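Local atomic coordinates of LYND (Lyngbya aestuarii, PDB entry 4V1T), a protein that probably uses ATP, as a YcaO-family cyclodehydratase, to convert residues of precursor peptides into azoline heterocycles. Residues A129-L134 and I139-P144; I268-V273 and F283-G288; G27-H32 and W96-I101; I431-E436 and Q720-I725. One frame throughout, in Å; residues are numbered along the deposited sequence.

Contact 1 of 4, residues A129-L134 and I139-P144; sequences ALTTAL and ISVQTP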
loop_
_atom_site.group_PDB
_atom_site.type_symbol
_atom_site.label_atom_id
_atom_site.label_comp_id
_atom_site.label_asym_id
_atom_site.label_seq_id
_atom_site.Cartn_x
_atom_site.Cartn_y
_atom_site.Cartn_z
ATOM N N ALA B 129 31.212 3.425 21.884
ATOM C CA ALA B 129 30.113 2.487 22.083
ATOM C C ALA B 129 29.868 1.648 20.833
ATOM O O ALA B 129 29.669 0.432 20.924
ATOM C CB ALA B 129 28.841 3.225 22.472
ATOM N N LEU B 130 29.867 2.298 19.672
ATOM C CA LEU B 130 29.700 1.587 18.413
ATOM C C LEU B 130 30.852 0.618 18.218
ATOM O O LEU B 130 30.653 -0.479 17.727
ATOM C CB LEU B 130 29.617 2.551 17.229
ATOM C CG LEU B 130 29.458 1.901 15.844
ATOM C CD1 LEU B 130 28.233 0.991 15.800
ATOM C CD2 LEU B 130 29.356 2.951 14.759
ATOM N N THR B 131 32.052 1.048 18.611
ATOM C CA THR B 131 33.251 0.217 18.520
ATOM C C THR B 131 33.052 -1.052 19.335
ATOM O O THR B 131 33.343 -2.156 18.870
ATOM C CB THR B 131 34.510 0.974 19.012
ATOM O OG1 THR B 131 34.759 2.104 18.164
ATOM C CG2 THR B 131 35.737 0.065 19.023
ATOM N N THR B 132 32.538 -0.886 20.546
ATOM C CA THR B 132 32.238 -2.011 21.414
ATOM C C THR B 132 31.167 -2.908 20.796
ATOM O O THR B 132 31.285 -4.138 20.791
ATOM C CB THR B 132 31.780 -1.519 22.799
ATOM O OG1 THR B 132 32.812 -0.707 23.356
ATOM C CG2 THR B 132 31.501 -2.689 23.750
ATOM N N ALA B 133 30.134 -2.292 20.245
ATOM C CA ALA B 133 29.065 -3.041 19.616
ATOM C C ALA B 133 29.607 -3.906 18.485
ATOM O O ALA B 133 29.235 -5.074 18.349
ATOM C CB ALA B 133 28.007 -2.099 19.093
ATOM N N LEU B 134 30.487 -3.335 17.673
ATOM C CA LEU B 134 31.082 -4.064 16.561
ATOM C C LEU B 134 31.981 -5.201 17.049
ATOM O O LEU B 134 31.983 -6.301 16.480
ATOM C CB LEU B 134 31.879 -3.114 15.665
ATOM C CG LEU B 134 31.027 -2.197 14.784
ATOM C CD1 LEU B 134 31.823 -0.998 14.276
ATOM C CD2 LEU B 134 30.455 -2.985 13.628
ATOM N N ILE B 139 33.793 -7.762 14.735
ATOM C CA ILE B 139 34.318 -6.786 13.791
ATOM C C ILE B 139 35.256 -5.827 14.505
ATOM O O ILE B 139 34.881 -5.222 15.508
ATOM C CB ILE B 139 33.180 -6.005 13.105
ATOM C CG1 ILE B 139 32.351 -6.957 12.248
ATOM C CG2 ILE B 139 33.737 -4.904 12.217
ATOM C CD1 ILE B 139 31.047 -6.378 11.753
ATOM N N SER B 140 36.477 -5.700 13.986
ATOM C CA SER B 140 37.491 -4.843 14.597
ATOM C C SER B 140 37.476 -3.450 13.970
ATOM O O SER B 140 37.157 -3.291 12.791
ATOM C CB SER B 140 38.880 -5.463 14.440
ATOM O OG SER B 140 39.160 -5.694 13.074
ATOM N N VAL B 141 37.843 -2.455 14.767
ATOM C CA VAL B 141 37.807 -1.066 14.360
ATOM C C VAL B 141 39.203 -0.455 14.345
ATOM O O VAL B 141 40.031 -0.742 15.206
ATOM C CB VAL B 141 36.933 -0.235 15.314
ATOM C CG1 VAL B 141 36.856 1.215 14.850
ATOM C CG2 VAL B 141 35.547 -0.849 15.424
ATOM N N GLN B 142 39.445 0.394 13.353
ATOM C CA GLN B 142 40.668 1.201 13.289
ATOM C C GLN B 142 40.314 2.667 13.110
ATOM O O GLN B 142 39.201 2.993 12.708
ATOM C CB GLN B 142 41.548 0.731 12.140
ATOM C CG GLN B 142 42.114 -0.656 12.364
ATOM C CD GLN B 142 43.101 -1.060 11.299
ATOM O OE1 GLN B 142 43.771 -0.213 10.702
ATOM N NE2 GLN B 142 43.207 -2.355 11.059
ATOM N N THR B 143 41.255 3.555 13.406
ATOM C CA THR B 143 40.999 4.987 13.267
ATOM C C THR B 143 41.447 5.432 11.872
ATOM O O THR B 143 42.504 5.006 11.398
ATOM C CB THR B 143 41.711 5.816 14.354
ATOM O OG1 THR B 143 43.045 6.123 13.931
ATOM C CG2 THR B 143 41.745 5.060 15.684
ATOM N N PRO B 144 40.647 6.284 11.203
ATOM C CA PRO B 144 41.004 6.691 9.847
ATOM C C PRO B 144 42.075 7.778 9.857
ATOM O O PRO B 144 42.268 8.443 10.877
ATOM C CB PRO B 144 39.686 7.234 9.304
ATOM C CG PRO B 144 39.078 7.886 10.499
ATOM C CD PRO B 144 39.467 7.025 11.685
#
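Leu-134 meets Ile-139 and Val-141 where a beta-alpha-beta crossover returns to its sheet. Strand 114-118 leads into helix 124-135, and the chain comes back as the short strand 141-142, which runs parallel to 114-118 at one margin of the mixed sheet.

The polar part is a single backbone bond. Ile-139 N donates to Leu-134 O at 2.9 Å, with an N-H...O angle of 157°. It ties the start of the returning segment to the last turn of the helix, so that the chain turns back close to where the helix ends.

The rest is apolar, and each residue type fits it. The forked end of Leu-134 divides its work: Leu-134 CD2 lies 3.9 Å from Ile-139 CD1, while Leu-134 CD1 lies 3.9 Å from Val-141 CG2, the leucine and valine side chains meeting at about a right angle. The Ile-139 side chain also touches Ala-265 and Ile-268 of helix 250-275, the latter through CD1, so this isoleucine links two helices. Val-141 is short and beta-branched, well suited to a strand; it packs against the helix and also touches Leu-116 of strand 114-118.

Thr-131 offers both kinds of surface one turn earlier. With chi1 at -63°, its hydroxyl sits beside its own backbone N and bonds to Val-127 O within the helix, which satisfies it internally. The same rotation puts CG2 anti to the backbone N, facing Val-141, and Thr-131 CG2 rests 3.7 Å from Val-141 CG2.

Contact 2 of 4, residues I268-V273 and F283-G288; sequences IVKYHV and FPTLDG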
loop_
_atom_site.group_PDB
_atom_site.type_symbol
_atom_site.label_atom_id
_atom_site.label_comp_id
_atom_site.label_asym_id
_atom_site.label_seq_id
_atom_site.Cartn_x
_atom_site.Cartn_y
_atom_site.Cartn_z
ATOM N N ILE B 268 29.598 -6.035 5.117
ATOM C CA ILE B 268 30.958 -6.540 4.908
ATOM C C ILE B 268 30.921 -7.998 4.471
ATOM O O ILE B 268 31.754 -8.427 3.654
ATOM C CB ILE B 268 31.858 -6.391 6.163
ATOM C CG1 ILE B 268 31.242 -7.103 7.367
ATOM C CG2 ILE B 268 32.078 -4.918 6.471
ATOM C CD1 ILE B 268 32.129 -7.135 8.592
ATOM N N VAL B 269 29.955 -8.764 4.989
ATOM C CA VAL B 269 29.832 -10.175 4.610
ATOM C C VAL B 269 29.409 -10.266 3.155
ATOM O O VAL B 269 30.004 -10.999 2.350
ATOM C CB VAL B 269 28.834 -10.915 5.505
ATOM C CG1 VAL B 269 28.448 -12.273 4.912
ATOM C CG2 VAL B 269 29.411 -11.085 6.893
ATOM N N LYS B 270 28.378 -9.504 2.819
ATOM C CA LYS B 270 27.920 -9.390 1.445
ATOM C C LYS B 270 29.055 -8.971 0.506
ATOM O O LYS B 270 29.229 -9.523 -0.584
ATOM C CB LYS B 270 26.762 -8.397 1.377
ATOM C CG LYS B 270 26.274 -8.059 -0.023
ATOM C CD LYS B 270 24.777 -7.806 -0.009
ATOM C CE LYS B 270 24.268 -7.233 -1.302
ATOM N NZ LYS B 270 22.856 -6.788 -1.165
ATOM N N TYR B 271 29.836 -8.000 0.948
ATOM C CA TYR B 271 30.922 -7.467 0.140
ATOM C C TYR B 271 32.005 -8.515 -0.087
ATOM O O TYR B 271 32.560 -8.610 -1.177
ATOM C CB TYR B 271 31.525 -6.252 0.826
ATOM C CG TYR B 271 32.823 -5.789 0.213
ATOM C CD1 TYR B 271 32.851 -5.228 -1.057
ATOM C CD2 TYR B 271 34.018 -5.916 0.900
ATOM C CE1 TYR B 271 34.041 -4.789 -1.621
ATOM C CE2 TYR B 271 35.205 -5.478 0.347
ATOM C CZ TYR B 271 35.208 -4.912 -0.911
ATOM O OH TYR B 271 36.385 -4.483 -1.472
ATOM N N HIS B 272 32.305 -9.293 0.956
ATOM C CA HIS B 272 33.312 -10.330 0.876
ATOM C C HIS B 272 32.920 -11.384 -0.159
ATOM O O HIS B 272 33.741 -11.789 -0.961
ATOM C CB HIS B 272 33.506 -10.981 2.242
ATOM C CG HIS B 272 34.464 -12.128 2.234
ATOM N ND1 HIS B 272 35.830 -11.955 2.180
ATOM C CD2 HIS B 272 34.258 -13.465 2.283
ATOM C CE1 HIS B 272 36.425 -13.132 2.188
ATOM N NE2 HIS B 272 35.494 -14.067 2.251
ATOM N N VAL B 273 31.656 -11.797 -0.149
ATOM C CA VAL B 273 31.186 -12.884 -1.008
ATOM C C VAL B 273 31.019 -12.417 -2.448
ATOM O O VAL B 273 30.923 -13.240 -3.346
ATOM C CB VAL B 273 29.855 -13.474 -0.476
ATOM C CG1 VAL B 273 29.356 -14.629 -1.349
ATOM C CG2 VAL B 273 30.042 -13.982 0.933
ATOM N N PHE B 283 20.515 -11.016 -0.104
ATOM C CA PHE B 283 19.830 -10.324 0.970
ATOM C C PHE B 283 20.078 -8.810 0.928
ATOM O O PHE B 283 21.162 -8.364 0.548
ATOM C CB PHE B 283 20.241 -10.912 2.331
ATOM C CG PHE B 283 21.704 -10.731 2.679
ATOM C CD1 PHE B 283 22.165 -9.548 3.241
ATOM C CD2 PHE B 283 22.606 -11.759 2.484
ATOM C CE1 PHE B 283 23.496 -9.388 3.576
ATOM C CE2 PHE B 283 23.943 -11.607 2.815
ATOM C CZ PHE B 283 24.392 -10.417 3.356
ATOM N N PRO B 284 19.072 -8.022 1.327
ATOM C CA PRO B 284 19.214 -6.565 1.250
ATOM C C PRO B 284 20.215 -5.991 2.245
ATOM O O PRO B 284 20.341 -6.485 3.360
ATOM C CB PRO B 284 17.795 -6.061 1.543
ATOM C CG PRO B 284 17.178 -7.135 2.352
ATOM C CD PRO B 284 17.750 -8.424 1.844
ATOM N N THR B 285 20.924 -4.952 1.816
ATOM C CA THR B 285 21.804 -4.185 2.677
ATOM C C THR B 285 21.494 -2.699 2.458
ATOM O O THR B 285 20.609 -2.359 1.682
ATOM C CB THR B 285 23.283 -4.498 2.399
ATOM O OG1 THR B 285 23.507 -4.533 0.990
ATOM C CG2 THR B 285 23.659 -5.837 2.974
ATOM N N LEU B 286 22.217 -1.819 3.133
ATOM C CA LEU B 286 21.888 -0.390 3.117
ATOM C C LEU B 286 22.432 0.369 1.903
ATOM O O LEU B 286 22.384 1.595 1.864
ATOM C CB LEU B 286 22.405 0.256 4.392
ATOM C CG LEU B 286 21.794 -0.258 5.694
ATOM C CD1 LEU B 286 22.504 0.377 6.879
ATOM C CD2 LEU B 286 20.311 0.042 5.747
ATOM N N ASP B 287 22.960 -0.347 0.915
ATOM C CA ASP B 287 23.477 0.308 -0.290
ATOM C C ASP B 287 22.345 0.987 -1.058
ATOM O O ASP B 287 21.396 0.340 -1.489
ATOM C CB ASP B 287 24.217 -0.684 -1.191
ATOM C CG ASP B 287 23.381 -1.921 -1.518
ATOM O OD1 ASP B 287 22.683 -2.435 -0.618
ATOM O OD2 ASP B 287 23.413 -2.363 -2.677
ATOM N N GLY B 288 22.454 2.301 -1.216
ATOM C CA GLY B 288 21.433 3.084 -1.915
ATOM C C GLY B 288 20.102 3.177 -1.187
ATOM O O GLY B 288 19.061 3.410 -1.804
HETATM O O HOH W 1 20.775 -4.329 -1.020
#
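Lys-270 makes a mainly polar tether between the C-terminal part of helix 250-275 and the loop that precedes strand 289-294, gripping Phe-283 and Thr-285. Its ammonium group donates to the backbone: Lys-270 NZ lies 2.9 Å from Phe-283 O. A second bond, from Lys-270 NZ to Thr-285 OG1 at 3.2 Å, meets the threonine tip to tip. Lysine suits the place because its chain is long enough to cross from helix to loop, with a bend at chi2 (147°), and its shaft is apolar.

That shaft passes the ring of Phe-283: Lys-270 CD stands over one face, offset toward the rim, and Lys-270 CB touches Phe-283 CZ at 3.7 Å. The ring thus gives the methylenes an apolar surface to lie against. In the fold, the loop takes the chain from this long helix into the mixed sheet, and its Leu-286 packs against Leu-298 of the second subunit.

The Thr-285 hydroxyl both accepts and donates: it accepts from Lys-270 NZ, and Thr-285 OG1 donates to Asp-287 OD1 at 2.8 Å. One water accepts from Thr-285 N at 2.9 Å, donates to Asp-287 OD1 and weakly accepts from Lys-270 NZ, bridging ammonium and carboxylate, with Lys-270 NZ 4.4 Å from Asp-287 OD1.

Contact 3 of 4, residues G27-H32 and W96-I101; sequences GEQANH and WSELGI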
loop_
_atom_site.group_PDB
_atom_site.type_symbol
_atom_site.label_atom_id
_atom_site.label_comp_id
_atom_site.label_asym_id
_atom_site.label_seq_id
_atom_site.Cartn_x
_atom_site.Cartn_y
_atom_site.Cartn_z
ATOM N N GLY B 27 12.875 -23.633 10.520
ATOM C CA GLY B 27 13.553 -22.365 10.663
ATOM C C GLY B 27 12.565 -21.261 10.994
ATOM O O GLY B 27 11.349 -21.426 10.844
ATOM N N GLU B 28 13.093 -20.130 11.448
ATOM C CA GLU B 28 12.268 -18.999 11.844
ATOM C C GLU B 28 11.612 -18.347 10.634
ATOM O O GLU B 28 10.516 -17.793 10.738
ATOM C CB GLU B 28 13.119 -17.970 12.598
ATOM C CG GLU B 28 12.327 -17.134 13.574
ATOM C CD GLU B 28 13.193 -16.204 14.402
ATOM O OE1 GLU B 28 14.382 -16.513 14.623
ATOM O OE2 GLU B 28 12.676 -15.154 14.829
ATOM N N GLN B 29 12.285 -18.412 9.490
ATOM C CA GLN B 29 11.809 -17.748 8.274
ATOM C C GLN B 29 11.571 -18.697 7.090
ATOM O O GLN B 29 11.134 -18.278 6.030
ATOM C CB GLN B 29 12.798 -16.658 7.894
ATOM C CG GLN B 29 12.864 -15.564 8.951
ATOM C CD GLN B 29 13.739 -14.411 8.550
ATOM O OE1 GLN B 29 13.664 -13.936 7.426
ATOM N NE2 GLN B 29 14.571 -13.949 9.475
ATOM N N ALA B 30 11.855 -19.975 7.275
ATOM C CA ALA B 30 11.562 -20.962 6.250
ATOM C C ALA B 30 11.578 -22.376 6.840
ATOM O O ALA B 30 12.318 -22.668 7.789
ATOM C CB ALA B 30 12.559 -20.843 5.102
ATOM N N ASN B 31 10.754 -23.245 6.274
ATOM C CA ASN B 31 10.639 -24.629 6.717
ATOM C C ASN B 31 10.883 -25.581 5.554
ATOM O O ASN B 31 10.484 -25.298 4.427
ATOM C CB ASN B 31 9.258 -24.878 7.316
ATOM C CG ASN B 31 9.070 -24.188 8.655
ATOM O OD1 ASN B 31 9.981 -24.156 9.476
ATOM N ND2 ASN B 31 7.887 -23.642 8.884
ATOM N N HIS B 32 11.548 -26.696 5.835
ATOM C CA HIS B 32 11.863 -27.694 4.812
ATOM C C HIS B 32 11.616 -29.113 5.305
ATOM O O HIS B 32 11.714 -29.397 6.500
ATOM C CB HIS B 32 13.321 -27.575 4.377
ATOM C CG HIS B 32 13.635 -26.307 3.653
ATOM N ND1 HIS B 32 13.978 -25.141 4.304
ATOM C CD2 HIS B 32 13.669 -26.023 2.332
ATOM C CE1 HIS B 32 14.202 -24.190 3.416
ATOM N NE2 HIS B 32 14.025 -24.699 2.211
ATOM N N TRP B 96 24.078 -16.202 9.942
ATOM C CA TRP B 96 24.675 -16.096 8.622
ATOM C C TRP B 96 24.203 -17.182 7.674
ATOM O O TRP B 96 24.033 -16.935 6.482
ATOM C CB TRP B 96 26.201 -16.082 8.746
ATOM C CG TRP B 96 26.675 -14.856 9.491
ATOM C CD1 TRP B 96 27.365 -14.824 10.669
ATOM C CD2 TRP B 96 26.442 -13.490 9.129
ATOM N NE1 TRP B 96 27.583 -13.527 11.055
ATOM C CE2 TRP B 96 27.023 -12.686 10.133
ATOM C CE3 TRP B 96 25.795 -12.871 8.060
ATOM C CZ2 TRP B 96 26.993 -11.294 10.090
ATOM C CZ3 TRP B 96 25.757 -11.490 8.017
ATOM C CH2 TRP B 96 26.353 -10.713 9.027
ATOM N N SER B 97 23.970 -18.382 8.195
ATOM C CA SER B 97 23.483 -19.473 7.353
ATOM C C SER B 97 22.061 -19.179 6.915
ATOM O O SER B 97 21.653 -19.582 5.838
ATOM C CB SER B 97 23.545 -20.828 8.071
ATOM O OG SER B 97 22.841 -20.823 9.300
ATOM N N GLU B 98 21.313 -18.468 7.753
ATOM C CA GLU B 98 19.942 -18.102 7.429
ATOM C C GLU B 98 19.903 -17.081 6.292
ATOM O O GLU B 98 18.931 -17.004 5.545
ATOM C CB GLU B 98 19.233 -17.545 8.658
ATOM C CG GLU B 98 17.723 -17.579 8.545
ATOM C CD GLU B 98 17.054 -17.053 9.786
ATOM O OE1 GLU B 98 17.044 -15.820 9.950
ATOM O OE2 GLU B 98 16.554 -17.861 10.595
ATOM N N LEU B 99 20.971 -16.306 6.162
ATOM C CA LEU B 99 21.108 -15.371 5.049
ATOM C C LEU B 99 21.703 -16.054 3.819
ATOM O O LEU B 99 21.967 -15.411 2.815
ATOM C CB LEU B 99 21.975 -14.186 5.471
ATOM C CG LEU B 99 21.293 -13.213 6.435
ATOM C CD1 LEU B 99 22.311 -12.254 7.035
ATOM C CD2 LEU B 99 20.186 -12.453 5.725
ATOM N N GLY B 100 21.920 -17.359 3.920
ATOM C CA GLY B 100 22.442 -18.145 2.814
ATOM C C GLY B 100 23.955 -18.089 2.702
ATOM O O GLY B 100 24.496 -18.359 1.640
ATOM N N ILE B 101 24.634 -17.738 3.796
ATOM C CA ILE B 101 26.090 -17.628 3.811
ATOM C C ILE B 101 26.723 -18.774 4.594
ATOM O O ILE B 101 26.320 -19.057 5.725
ATOM C CB ILE B 101 26.550 -16.315 4.456
ATOM C CG1 ILE B 101 25.866 -15.102 3.803
ATOM C CG2 ILE B 101 28.061 -16.200 4.364
ATOM C CD1 ILE B 101 26.170 -14.933 2.321
HETATM O O HOH W 2 15.018 -19.705 8.919
#
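The amide of Gln-29 and the carboxylate of Glu-98 are the flat groups that meet here, with planes inclined by 61° and the two side chains crossing at about a right angle. Neither lies stacked on the other. Gln-29 NE2 comes to 3.1 Å from Glu-98 OE1, but the angle is too poor for a hydrogen bond. The two polar ends share a partner: Ser-188 OG of the second subunit bonds to both Gln-29 NE2 and Glu-98 OE1.

A water bridges the segments. It accepts from Gln-29 N at 3.1 Å and donates to Glu-98 OE2 at 2.9 Å, so the two oxygens of the carboxylate have separate tasks. Glutamate and glutamine suit such a place because their chains, both extended beyond CG, carry polar groups from helix and loop toward each other.

The loop 27-30 is the turn between antiparallel strands 22-26 and 31-35 of the winged-helix domain. Opposite it, helix 90-98 ends in a Schellman motif, in which Gly-100 takes a positive phi (83°) that favours glycine and Ile-101 N bonds back to Trp-96 O at 2.9 Å. Beyond the turn, at His-32, a strand of another protein pairs antiparallel with strand 31-35, so the sheet continues into that chain, consistent with recognition of a peptide substrate.

Glu-28 brings its CB to 4.0 Å from Glu-98 OE2. Its carboxylate, like-charged with that of Glu-98, turns to the second subunit: Glu-28 OE1 accepts from Ser-188 N of the second subunit, and Lys-184 of that subunit forms a salt bridge with Glu-28 OE2 that probably eases the repulsion.

Contact 4 of 4, residues I431-E436 and Q720-I725; sequences IFQGDE and QTRPDI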
loop_
_atom_site.group_PDB
_atom_site.type_symbol
_atom_site.label_atom_id
_atom_site.label_comp_id
_atom_site.label_asym_id
_atom_site.label_seq_id
_atom_site.Cartn_x
_atom_site.Cartn_y
_atom_site.Cartn_z
ATOM N N ILE B 431 11.193 23.029 -11.597
ATOM C CA ILE B 431 11.980 23.948 -10.793
ATOM C C ILE B 431 13.390 24.110 -11.338
ATOM O O ILE B 431 14.034 23.144 -11.736
ATOM C CB ILE B 431 12.050 23.495 -9.331
ATOM C CG1 ILE B 431 10.644 23.449 -8.721
ATOM C CG2 ILE B 431 12.933 24.444 -8.517
ATOM C CD1 ILE B 431 10.564 22.682 -7.413
ATOM N N PHE B 432 13.869 25.346 -11.331
ATOM C CA PHE B 432 15.186 25.666 -11.864
ATOM C C PHE B 432 16.280 25.187 -10.911
ATOM O O PHE B 432 16.392 25.681 -9.795
ATOM C CB PHE B 432 15.296 27.172 -12.112
ATOM C CG PHE B 432 16.626 27.609 -12.658
ATOM C CD1 PHE B 432 16.955 27.391 -13.985
ATOM C CD2 PHE B 432 17.536 28.258 -11.846
ATOM C CE1 PHE B 432 18.173 27.809 -14.485
ATOM C CE2 PHE B 432 18.757 28.666 -12.338
ATOM C CZ PHE B 432 19.073 28.443 -13.661
ATOM N N GLN B 433 17.081 24.223 -11.362
ATOM C CA GLN B 433 18.180 23.677 -10.561
ATOM C C GLN B 433 19.522 24.357 -10.860
ATOM O O GLN B 433 20.398 24.427 -9.994
ATOM C CB GLN B 433 18.320 22.176 -10.805
ATOM C CG GLN B 433 17.081 21.365 -10.472
ATOM C CD GLN B 433 17.289 19.878 -10.678
ATOM O OE1 GLN B 433 18.424 19.407 -10.803
ATOM N NE2 GLN B 433 16.193 19.125 -10.716
ATOM N N GLY B 434 19.673 24.844 -12.087
ATOM C CA GLY B 434 20.892 25.508 -12.512
ATOM C C GLY B 434 21.638 24.788 -13.630
ATOM O O GLY B 434 22.700 25.238 -14.046
ATOM N N ASP B 435 21.082 23.687 -14.125
ATOM C CA ASP B 435 21.706 22.898 -15.193
ATOM C C ASP B 435 20.851 22.850 -16.456
ATOM O O ASP B 435 21.110 22.060 -17.352
ATOM C CB ASP B 435 21.973 21.471 -14.700
ATOM C CG ASP B 435 20.704 20.744 -14.301
ATOM O OD1 ASP B 435 19.650 21.408 -14.165
ATOM O OD2 ASP B 435 20.760 19.503 -14.119
ATOM N N GLU B 436 19.833 23.697 -16.518
ATOM C CA GLU B 436 18.909 23.699 -17.629
ATOM C C GLU B 436 19.563 24.304 -18.869
ATOM O O GLU B 436 20.441 25.181 -18.749
ATOM C CB GLU B 436 17.642 24.488 -17.270
ATOM C CG GLU B 436 16.751 23.838 -16.217
ATOM C CD GLU B 436 17.311 23.924 -14.811
ATOM O OE1 GLU B 436 18.343 24.595 -14.611
ATOM O OE2 GLU B 436 16.719 23.311 -13.898
ATOM N N GLN B 720 11.232 19.160 -19.563
ATOM C CA GLN B 720 11.743 19.347 -18.215
ATOM C C GLN B 720 12.064 18.017 -17.531
ATOM O O GLN B 720 12.343 17.983 -16.335
ATOM C CB GLN B 720 10.713 20.110 -17.375
ATOM C CG GLN B 720 10.361 21.490 -17.905
ATOM C CD GLN B 720 9.298 22.171 -17.071
ATOM O OE1 GLN B 720 8.381 21.522 -16.557
ATOM N NE2 GLN B 720 9.407 23.492 -16.934
ATOM N N THR B 721 12.014 16.925 -18.287
ATOM C CA THR B 721 12.233 15.591 -17.723
ATOM C C THR B 721 13.608 15.486 -17.070
ATOM O O THR B 721 14.639 15.756 -17.699
ATOM C CB THR B 721 12.115 14.515 -18.810
ATOM O OG1 THR B 721 10.824 14.597 -19.432
ATOM C CG2 THR B 721 12.307 13.123 -18.220
ATOM N N ARG B 722 13.620 15.084 -15.804
ATOM C CA ARG B 722 14.868 14.879 -15.077
ATOM C C ARG B 722 15.189 13.387 -15.089
ATOM O O ARG B 722 14.334 12.583 -14.735
ATOM C CB ARG B 722 14.741 15.395 -13.648
ATOM C CG ARG B 722 14.121 16.785 -13.537
ATOM C CD ARG B 722 15.085 17.881 -13.967
ATOM N NE ARG B 722 14.427 19.187 -14.066
ATOM C CZ ARG B 722 15.070 20.350 -14.141
ATOM N NH1 ARG B 722 16.401 20.399 -14.120
ATOM N NH2 ARG B 722 14.385 21.476 -14.232
ATOM N N PRO B 723 16.415 13.004 -15.513
ATOM C CA PRO B 723 16.724 11.571 -15.651
ATOM C C PRO B 723 16.616 10.779 -14.353
ATOM O O PRO B 723 16.315 9.592 -14.395
ATOM C CB PRO B 723 18.179 11.565 -16.137
ATOM C CG PRO B 723 18.406 12.911 -16.707
ATOM C CD PRO B 723 17.554 13.844 -15.911
ATOM N N ASP B 724 16.884 11.422 -13.223
ATOM C CA ASP B 724 16.768 10.778 -11.917
ATOM C C ASP B 724 15.302 10.621 -11.481
ATOM O O ASP B 724 15.010 9.925 -10.505
ATOM C CB ASP B 724 17.548 11.578 -10.859
ATOM C CG ASP B 724 17.068 13.018 -10.734
ATOM O OD1 ASP B 724 16.633 13.589 -11.753
ATOM O OD2 ASP B 724 17.139 13.573 -9.621
ATOM N N ILE B 725 14.397 11.276 -12.200
ATOM C CA ILE B 725 12.959 11.162 -11.954
ATOM C C ILE B 725 12.336 10.110 -12.862
ATOM O O ILE B 725 11.608 9.231 -12.394
ATOM C CB ILE B 725 12.248 12.509 -12.191
ATOM C CG1 ILE B 725 12.757 13.561 -11.203
ATOM C CG2 ILE B 725 10.735 12.362 -12.086
ATOM C CD1 ILE B 725 12.450 13.258 -9.750
HETATM O O HOH W 3 18.451 18.187 -13.304
HETATM O O HOH W 4 16.600 16.270 -10.362
#
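Glu-436 OE2 is gripped by three donors, two of them from Arg-722 across the contact. Arg-722 NH1 and NH2 bond end-on to Glu-436 OE2 at 2.9 Å and 3.0 Å, a salt bridge with the oxygen close to the guanidinium plane. NH2 uses the anti lone pair of OE2, while NH1 comes from above the carboxylate plane, the two groups being steeply inclined. The third donor, Gln-433 N, lies 2.7 Å from Glu-436 OE2 in a nearly straight bond (176°). Gly-434 N reaches the syn lone pair of Glu-436 OE1 at 2.9 Å. So many donors fix the carboxylate's rotation and would favour its charged form; a bend at chi2 (74°) folds it back over its own loop.

Arginine suits this place because its flat head serves edge and face together. Asp-435 OD1 adds a longer salt bridge at the edge, 3.4 Å from Arg-722 NH1, its carboxylate nearly coplanar with the guanidinium. The amide of Gln-433 stacks over one face, the planes 12° apart. Ser-429 O takes a further NH2 bond.

One water links Gln-433 OE1, Asp-435 OD2 and Arg-722 NH1; another spans Gln-433 NE2 to Asp-724 OD2. The result is a buried salt-bridge network joining two sequence-distant loops within the YcaO domain.

Overall arrangement
Contacts 1, 2 and 3 lie on the same side of the chain's centre, whereas contact 4 sits deeper, about 13 Å from it (centre to centre), in the ATP-binding YcaO part. Helix 250-275 joins the first three: contact 1 touches it through an isoleucine, and Val-269 and Phe-283 of contact 2 touch the 96-101 segment of contact 3. Chemistry follows position. Contact 1, partly buried between a crossover helix and its returning strand, is largely aliphatic; contact 2, also partly buried, sets a lysine's hydrogen bonds beside an aromatic face; contact 3 is a surface meeting bridged by water and the second subunit; contact 4 is buried yet charged, its arginine matched by acids.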